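Local coordinates for transthyretin-like protein (PDB 3QVA) that probably hydrolyses the ring of 5-hydroxyisourate to OHCU in purine breakdown, acting as a homotetramer of the transthyretin family, at residues S80-A85 / G108-Y113; T14-I19 / L101-A106. One frame throughout, in Å; residues are numbered along the deposited sequence.

Interaction 1: residues S80-A85 / G108-Y113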
ATOM      1  N   SER A  80      17.828  -3.214  -2.150  1.00 18.72           N
ATOM      2  CA  SER A  80      16.597  -2.509  -2.516  1.00 17.40           C
ATOM      3  C   SER A  80      16.956  -1.421  -3.508  1.00 17.05           C
ATOM      4  O   SER A  80      18.037  -0.836  -3.413  1.00 17.48           O
ATOM      5  CB  SER A  80      15.945  -1.876  -1.283  1.00 17.53           C
ATOM      6  OG  SER A  80      14.800  -1.117  -1.646  1.00 16.37           O
ATOM      7  N   VAL A  81      16.064  -1.149  -4.459  1.00 16.29           N
ATOM      8  CA  VAL A  81      16.280  -0.026  -5.373  1.00 15.83           C
ATOM      9  C   VAL A  81      15.875   1.293  -4.720  1.00 14.81           C
ATOM     10  O   VAL A  81      16.243   2.354  -5.197  1.00 14.33           O
ATOM     11  CB  VAL A  81      15.564  -0.196  -6.741  1.00 15.82           C
ATOM     12  CG1 VAL A  81      16.022  -1.485  -7.437  1.00 17.21           C
ATOM     13  CG2 VAL A  81      14.034  -0.140  -6.591  1.00 16.33           C
ATOM     14  N   PHE A  82      15.117   1.228  -3.632  1.00 14.09           N
ATOM     15  CA  PHE A  82      14.725   2.447  -2.922  1.00 13.60           C
ATOM     16  C   PHE A  82      15.778   2.819  -1.897  1.00 13.48           C
ATOM     17  O   PHE A  82      16.103   2.023  -1.012  1.00 13.71           O
ATOM     18  CB  PHE A  82      13.345   2.290  -2.277  1.00 13.36           C
ATOM     19  CG  PHE A  82      12.271   1.952  -3.263  1.00 13.06           C
ATOM     20  CD1 PHE A  82      11.799   0.652  -3.375  1.00 12.02           C
ATOM     21  CD2 PHE A  82      11.757   2.929  -4.113  1.00 13.32           C
ATOM     22  CE1 PHE A  82      10.827   0.327  -4.300  1.00 12.20           C
ATOM     23  CE2 PHE A  82      10.768   2.607  -5.054  1.00 12.64           C
ATOM     24  CZ  PHE A  82      10.300   1.308  -5.139  1.00 12.24           C
ATOM     25  N   THR A  83      16.328   4.022  -2.032  1.00 13.04           N
ATOM     26  CA  THR A  83      17.449   4.443  -1.183  1.00 13.58           C
ATOM     27  C   THR A  83      17.017   4.990   0.182  1.00 13.32           C
ATOM     28  O   THR A  83      17.752   4.874   1.161  1.00 13.43           O
ATOM     29  CB  THR A  83      18.332   5.483  -1.888  1.00 13.51           C
ATOM     30  OG1 THR A  83      17.536   6.616  -2.248  1.00 14.95           O
ATOM     31  CG2 THR A  83      18.952   4.890  -3.142  1.00 14.20           C
ATOM     32  N   ARG A  84      15.836   5.605   0.220  1.00 13.10           N
ATOM     33  CA  ARG A  84      15.246   6.126   1.450  0.50 12.95           C
ATOM     34  C   ARG A  84      13.772   6.373   1.177  1.00 12.84           C
ATOM     35  O   ARG A  84      13.322   6.226   0.036  1.00 12.68           O
ATOM     36  CB  ARG A  84      15.946   7.412   1.926  0.50 13.09           C
ATOM     37  CG  ARG A  84      16.188   8.467   0.854  0.50 13.85           C
ATOM     38  CD  ARG A  84      17.073   9.593   1.381  0.50 15.02           C
ATOM     39  NE  ARG A  84      18.259   9.067   2.053  0.50 16.00           N
ATOM     40  CZ  ARG A  84      19.316   8.565   1.422  0.50 16.92           C
ATOM     41  NH1 ARG A  84      20.347   8.101   2.119  0.50 16.86           N
ATOM     42  NH2 ARG A  84      19.343   8.520   0.095  0.50 18.32           N
ATOM     43  N   ALA A  85      13.030   6.725   2.219  1.00 12.80           N
ATOM     44  CA  ALA A  85      11.611   6.984   2.103  1.00 12.40           C
ATOM     45  C   ALA A  85      11.327   8.362   2.678  1.00 12.44           C
ATOM     46  O   ALA A  85      11.423   8.571   3.886  1.00 12.31           O
ATOM     47  CB  ALA A  85      10.813   5.902   2.839  1.00 12.55           C
ATOM     48  N   GLY A 108      10.969  -4.079  -2.058  1.00 11.41           N
ATOM     49  CA  GLY A 108      10.405  -3.781  -3.369  1.00 11.56           C
ATOM     50  C   GLY A 108       9.291  -2.753  -3.409  1.00 11.70           C
ATOM     51  O   GLY A 108       8.620  -2.615  -4.424  1.00 11.91           O
ATOM     52  N   GLY A 109       9.103  -2.015  -2.324  1.00 11.58           N
ATOM     53  CA  GLY A 109       8.061  -0.979  -2.312  1.00 12.06           C
ATOM     54  C   GLY A 109       7.790  -0.447  -0.932  1.00 11.97           C
ATOM     55  O   GLY A 109       8.177  -1.053   0.073  1.00 12.64           O
ATOM     56  N   TRP A 110       7.148   0.714  -0.871  1.00 11.48           N
ATOM     57  CA  TRP A 110       6.783   1.268   0.419  1.00 11.21           C
ATOM     58  C   TRP A 110       5.575   2.169   0.307  1.00 11.52           C
ATOM     59  O   TRP A 110       5.217   2.623  -0.792  1.00 11.36           O
ATOM     60  CB  TRP A 110       7.972   1.987   1.082  1.00 10.84           C
ATOM     61  CG  TRP A 110       8.410   3.268   0.413  1.00 10.98           C
ATOM     62  CD1 TRP A 110       9.260   3.393  -0.645  1.00 11.77           C
ATOM     63  CD2 TRP A 110       8.037   4.595   0.791  1.00 11.52           C
ATOM     64  NE1 TRP A 110       9.431   4.724  -0.960  1.00 11.99           N
ATOM     65  CE2 TRP A 110       8.692   5.481  -0.092  1.00 12.66           C
ATOM     66  CE3 TRP A 110       7.210   5.122   1.794  1.00 12.80           C
ATOM     67  CZ2 TRP A 110       8.544   6.871  -0.005  1.00 13.43           C
ATOM     68  CZ3 TRP A 110       7.066   6.504   1.885  1.00 14.17           C
ATOM     69  CH2 TRP A 110       7.730   7.362   0.983  1.00 13.16           C
ATOM     70  N   SER A 111       4.943   2.407   1.448  1.00 12.16           N
ATOM     71  CA  SER A 111       3.765   3.257   1.504  1.00 13.06           C
ATOM     72  C   SER A 111       3.679   4.069   2.788  1.00 13.22           C
ATOM     73  O   SER A 111       4.319   3.769   3.805  1.00 12.54           O
ATOM     74  CB  SER A 111       2.495   2.424   1.318  1.00 13.99           C
ATOM     75  OG  SER A 111       2.213   1.651   2.461  1.00 17.18           O
ATOM     76  N   THR A 112       2.877   5.119   2.721  1.00 12.93           N
ATOM     77  CA  THR A 112       2.548   5.894   3.897  1.00 13.51           C
ATOM     78  C   THR A 112       1.074   6.276   3.856  1.00 14.04           C
ATOM     79  O   THR A 112       0.418   6.162   2.818  1.00 13.59           O
ATOM     80  CB  THR A 112       3.443   7.148   4.015  1.00 13.57           C
ATOM     81  OG1 THR A 112       3.236   7.760   5.293  1.00 13.53           O
ATOM     82  CG2 THR A 112       3.143   8.156   2.901  1.00 14.68           C
ATOM     83  N   TYR A 113       0.563   6.720   4.994  1.00 14.98           N
ATOM     84  CA  TYR A 113      -0.804   7.192   5.089  1.00 16.44           C
ATOM     85  C   TYR A 113      -0.934   8.037   6.345  1.00 17.48           C
ATOM     86  O   TYR A 113      -0.046   8.033   7.196  1.00 17.04           O
ATOM     87  CB  TYR A 113      -1.796   6.009   5.100  1.00 16.72           C
ATOM     88  CG  TYR A 113      -1.654   5.065   6.281  1.00 18.14           C
ATOM     89  CD1 TYR A 113      -2.388   5.270   7.439  1.00 20.20           C
ATOM     90  CD2 TYR A 113      -0.790   3.970   6.237  1.00 20.61           C
ATOM     91  CE1 TYR A 113      -2.270   4.427   8.527  1.00 22.40           C
ATOM     92  CE2 TYR A 113      -0.665   3.107   7.338  1.00 22.04           C
ATOM     93  CZ  TYR A 113      -1.422   3.350   8.474  1.00 21.85           C
ATOM     94  OH  TYR A 113      -1.339   2.533   9.585  1.00 24.51           O
TER
HETATM   95  O   HOH W   1      11.629   6.173  -2.112  1.00 13.68           O
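Trp110 reaches across to Phe82 and Ala85, and its indole meets a different partner at each stage. From CB, a chi1 of 69° sets CG between the backbone N and the carbonyl carbon. CD1 then lies above one face of the Phe82 ring, offset toward the rim, 4.2 Å from Phe82 CG. The five-membered ring and the Phe82 ring have centroids 5.5 Å apart and planes at 83°, which defines a T-shaped stack with the indole presenting its edge. At NE1 a water accepts the indole N-H, with Trp110 NE1 2.9 Å from the water oxygen; the same water is placed to donate to Arg84 O, a plausible bridge, though it has more acceptors in reach than protons. No direct hydrogen bond joins the two segments.

The strand axes, 9.1 Å apart and only 12° from parallel, are spaced for packing between the two sheets of the transthyretin beta-sandwich. Both edges continue as antiparallel pairings with the second subunit, whose own Trp110 meets this one edge-to-face.

Farther out, the six-membered ring carries Ala85 CB over its centre as a CH-pi contact, 3.5 Å from the centroid and close to the normal; CZ2 also approaches Ala85 CA at 3.7 Å. Phe82 CE1, meanwhile, touches Gly109 N at 3.5 Å. Phe82 N donates to Ser80 OG at 3.1 Å, an ST turn whose hydroxyl also bonds Pro107 O.

Interaction 2: residues T14-I19 / L101-A106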
ATOM      1  N   THR A  14       5.675   8.412  14.338  1.00 16.14           N
ATOM      2  CA  THR A  14       5.698   7.416  13.273  1.00 15.30           C
ATOM      3  C   THR A  14       5.810   5.999  13.813  1.00 15.25           C
ATOM      4  O   THR A  14       6.075   5.776  15.006  1.00 15.15           O
ATOM      5  CB  THR A  14       6.794   7.705  12.196  1.00 15.22           C
ATOM      6  OG1 THR A  14       6.524   6.932  11.017  1.00 13.91           O
ATOM      7  CG2 THR A  14       8.185   7.369  12.714  1.00 15.18           C
ATOM      8  N   HIS A  15       5.582   5.054  12.909  1.00 15.14           N
ATOM      9  CA  HIS A  15       5.634   3.639  13.182  1.00 15.11           C
ATOM     10  C   HIS A  15       6.089   3.030  11.867  1.00 14.64           C
ATOM     11  O   HIS A  15       5.537   3.351  10.819  1.00 14.35           O
ATOM     12  CB  HIS A  15       4.231   3.158  13.572  1.00 15.63           C
ATOM     13  CG  HIS A  15       4.140   1.696  13.887  1.00 18.30           C
ATOM     14  ND1 HIS A  15       2.968   0.985  13.749  1.00 20.68           N
ATOM     15  CD2 HIS A  15       5.062   0.817  14.348  1.00 19.87           C
ATOM     16  CE1 HIS A  15       3.172  -0.270  14.106  1.00 20.69           C
ATOM     17  NE2 HIS A  15       4.433  -0.398  14.480  1.00 20.61           N
ATOM     18  N   ILE A  16       7.124   2.198  11.907  1.00 13.57           N
ATOM     19  CA  ILE A  16       7.631   1.580  10.693  1.00 13.58           C
ATOM     20  C   ILE A  16       7.502   0.070  10.798  1.00 13.92           C
ATOM     21  O   ILE A  16       8.005  -0.546  11.732  1.00 13.68           O
ATOM     22  CB  ILE A  16       9.096   1.998  10.374  1.00 13.70           C
ATOM     23  CG1 ILE A  16       9.219   3.527  10.348  1.00 13.37           C
ATOM     24  CG2 ILE A  16       9.544   1.385   9.050  1.00 13.71           C
ATOM     25  CD1 ILE A  16      10.539   4.059   9.772  1.00 14.31           C
ATOM     26  N   LEU A  17       6.792  -0.510   9.841  1.00 14.18           N
ATOM     27  CA  LEU A  17       6.623  -1.950   9.774  1.00 14.60           C
ATOM     28  C   LEU A  17       7.283  -2.490   8.519  1.00 14.16           C
ATOM     29  O   LEU A  17       7.097  -1.945   7.433  1.00 13.52           O
ATOM     30  CB  LEU A  17       5.135  -2.286   9.755  1.00 15.17           C
ATOM     31  CG  LEU A  17       4.408  -2.016  11.072  1.00 17.51           C
ATOM     32  CD1 LEU A  17       2.981  -1.641  10.799  1.00 20.38           C
ATOM     33  CD2 LEU A  17       4.506  -3.221  12.011  1.00 18.69           C
ATOM     34  N   ASP A  18       8.051  -3.562   8.665  1.00 13.74           N
ATOM     35  CA  ASP A  18       8.610  -4.250   7.511  1.00 14.27           C
ATOM     36  C   ASP A  18       7.602  -5.302   7.071  1.00 14.42           C
ATOM     37  O   ASP A  18       7.499  -6.378   7.675  1.00 14.51           O
ATOM     38  CB  ASP A  18       9.968  -4.890   7.840  1.00 14.62           C
ATOM     39  CG  ASP A  18      10.594  -5.610   6.642  1.00 15.76           C
ATOM     40  OD1 ASP A  18      10.010  -5.612   5.534  1.00 16.29           O
ATOM     41  OD2 ASP A  18      11.695  -6.186   6.801  1.00 19.19           O
ATOM     42  N   ILE A  19       6.851  -4.989   6.016  1.00 14.39           N
ATOM     43  CA  ILE A  19       5.791  -5.888   5.578  1.00 15.02           C
ATOM     44  C   ILE A  19       6.334  -7.097   4.813  1.00 15.34           C
ATOM     45  O   ILE A  19       5.594  -8.031   4.538  1.00 15.00           O
ATOM     46  CB  ILE A  19       4.672  -5.161   4.791  1.00 15.02           C
ATOM     47  CG1 ILE A  19       5.154  -4.766   3.389  1.00 15.62           C
ATOM     48  CG2 ILE A  19       4.149  -3.957   5.600  1.00 15.77           C
ATOM     49  CD1 ILE A  19       4.024  -4.278   2.463  1.00 16.62           C
ATOM     50  N   LEU A 101       2.148   9.327  11.064  1.00 17.63           N
ATOM     51  CA  LEU A 101       2.461   9.050   9.663  1.00 17.13           C
ATOM     52  C   LEU A 101       3.371   7.826   9.542  1.00 16.43           C
ATOM     53  O   LEU A 101       4.599   7.966   9.535  1.00 16.52           O
ATOM     54  CB  LEU A 101       3.102  10.282   9.007  1.00 17.36           C
ATOM     55  CG  LEU A 101       2.323  11.606   9.014  1.00 18.03           C
ATOM     56  CD1 LEU A 101       3.175  12.733   8.461  1.00 18.03           C
ATOM     57  CD2 LEU A 101       1.023  11.506   8.232  1.00 19.22           C
ATOM     58  N   PRO A 102       2.770   6.620   9.458  1.00 15.60           N
ATOM     59  CA  PRO A 102       3.556   5.395   9.386  1.00 14.92           C
ATOM     60  C   PRO A 102       4.243   5.180   8.044  1.00 14.09           C
ATOM     61  O   PRO A 102       3.861   5.795   7.040  1.00 14.17           O
ATOM     62  CB  PRO A 102       2.516   4.284   9.623  1.00 15.14           C
ATOM     63  CG  PRO A 102       1.327   4.991  10.230  1.00 15.94           C
ATOM     64  CD  PRO A 102       1.332   6.332   9.591  1.00 15.56           C
ATOM     65  N   PHE A 103       5.259   4.319   8.059  1.00 13.14           N
ATOM     66  CA  PHE A 103       5.930   3.818   6.863  1.00 12.84           C
ATOM     67  C   PHE A 103       5.718   2.309   6.824  1.00 12.56           C
ATOM     68  O   PHE A 103       6.134   1.606   7.747  1.00 13.38           O
ATOM     69  CB  PHE A 103       7.445   4.048   6.953  1.00 12.53           C
ATOM     70  CG  PHE A 103       7.877   5.492   6.884  1.00 12.40           C
ATOM     71  CD1 PHE A 103       8.340   6.033   5.685  1.00 12.33           C
ATOM     72  CD2 PHE A 103       7.877   6.293   8.025  1.00 12.29           C
ATOM     73  CE1 PHE A 103       8.769   7.360   5.608  1.00 13.15           C
ATOM     74  CE2 PHE A 103       8.299   7.628   7.962  1.00 12.33           C
ATOM     75  CZ  PHE A 103       8.749   8.162   6.748  1.00 12.82           C
ATOM     76  N   LEU A 104       5.093   1.808   5.768  1.00 12.00           N
ATOM     77  CA  LEU A 104       5.001   0.363   5.560  1.00 11.71           C
ATOM     78  C   LEU A 104       6.031   0.026   4.503  1.00 11.33           C
ATOM     79  O   LEU A 104       5.876   0.417   3.351  1.00 11.75           O
ATOM     80  CB  LEU A 104       3.597  -0.041   5.097  1.00 12.02           C
ATOM     81  CG  LEU A 104       2.405   0.439   5.923  1.00 13.40           C
ATOM     82  CD1 LEU A 104       1.118  -0.179   5.389  1.00 15.84           C
ATOM     83  CD2 LEU A 104       2.584   0.117   7.396  1.00 14.38           C
ATOM     84  N   ILE A 105       7.085  -0.692   4.889  1.00 10.76           N
ATOM     85  CA  ILE A 105       8.248  -0.829   4.010  1.00 11.01           C
ATOM     86  C   ILE A 105       8.560  -2.267   3.607  1.00 11.16           C
ATOM     87  O   ILE A 105       8.204  -3.219   4.311  1.00 11.60           O
ATOM     88  CB  ILE A 105       9.515  -0.145   4.615  1.00 10.68           C
ATOM     89  CG1 ILE A 105      10.084  -0.955   5.795  1.00 11.37           C
ATOM     90  CG2 ILE A 105       9.181   1.285   5.044  1.00 11.38           C
ATOM     91  CD1 ILE A 105      11.430  -0.431   6.324  1.00 12.08           C
ATOM     92  N   ALA A 106       9.227  -2.393   2.465  1.00 10.98           N
ATOM     93  CA  ALA A 106       9.704  -3.666   1.934  1.00 11.05           C
ATOM     94  C   ALA A 106      10.809  -3.358   0.934  1.00 11.25           C
ATOM     95  O   ALA A 106      10.875  -2.235   0.411  1.00 11.04           O
ATOM     96  CB  ALA A 106       8.553  -4.432   1.253  1.00 11.48           C
TER
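Thr14 OG1 donates to Leu101 O at 2.6 Å, approaching from above the carbonyl plane, 37° out of it. With chi1 at -164°, OG1 sits anti to the backbone N and at the edge of the Phe103 ring, 3.3 Å from CD2. Beyond it the backbones pair as parallel strands in one sheet of the transthyretin-type sandwich: Phe103 N to His15 O, Leu17 N to Phe103 O, Ile105 N to Leu17 O at 2.8 Å (N-H...O angle 179°), and Ile19 N to Ile105 O.

Side chains alternate between the faces. Ile16 lies alongside Phe103, CG1 to CD2 3.9 Å, and its CG2 meets Ile105 CD1 at 3.8 Å; on the other face Leu17 CD1 meets Leu104 CD2 at 3.9 Å, against Tyr113 of the third subunit. Asp18 is held by Ser20 at OD1 and Arg78 at OD2.

His15 NE2 bonds Ser116 OG of the third subunit, and a phosphate, probably from the crystallisation liquor, lies about 4 Å from the His15 side chain, consistent with the pocket at the subunit interface of this hydrolase family. The Ile16-Phe103-Ile105 face packs against strand 82-90 through Phe103 and helix 69-75 through Ile105.

Both interactions are buried, but they hold the fold in different directions. Interaction 2 joins neighbouring strands within one sheet, with axes 4.8 Å apart and regular backbone hydrogen bonds; interaction 1 spans from that sheet to the opposing one through aromatic rings, an alanine methyl and a water. Strand 109-113 connects them, pairing antiparallel with 99-106: Ser111 O is 2.9 Å from Leu104 N, and Thr112 OG1 is 2.7 Å from Pro102 O, both probable hydrogen bonds. Phe103, buried in interaction 2, also packs on Ala85 and Trp110. In the assembly, residues 80-85 and 108-113 mainly extend both sheets into the second subunit, though Tyr113 reaches the third, where interaction 2 also packs.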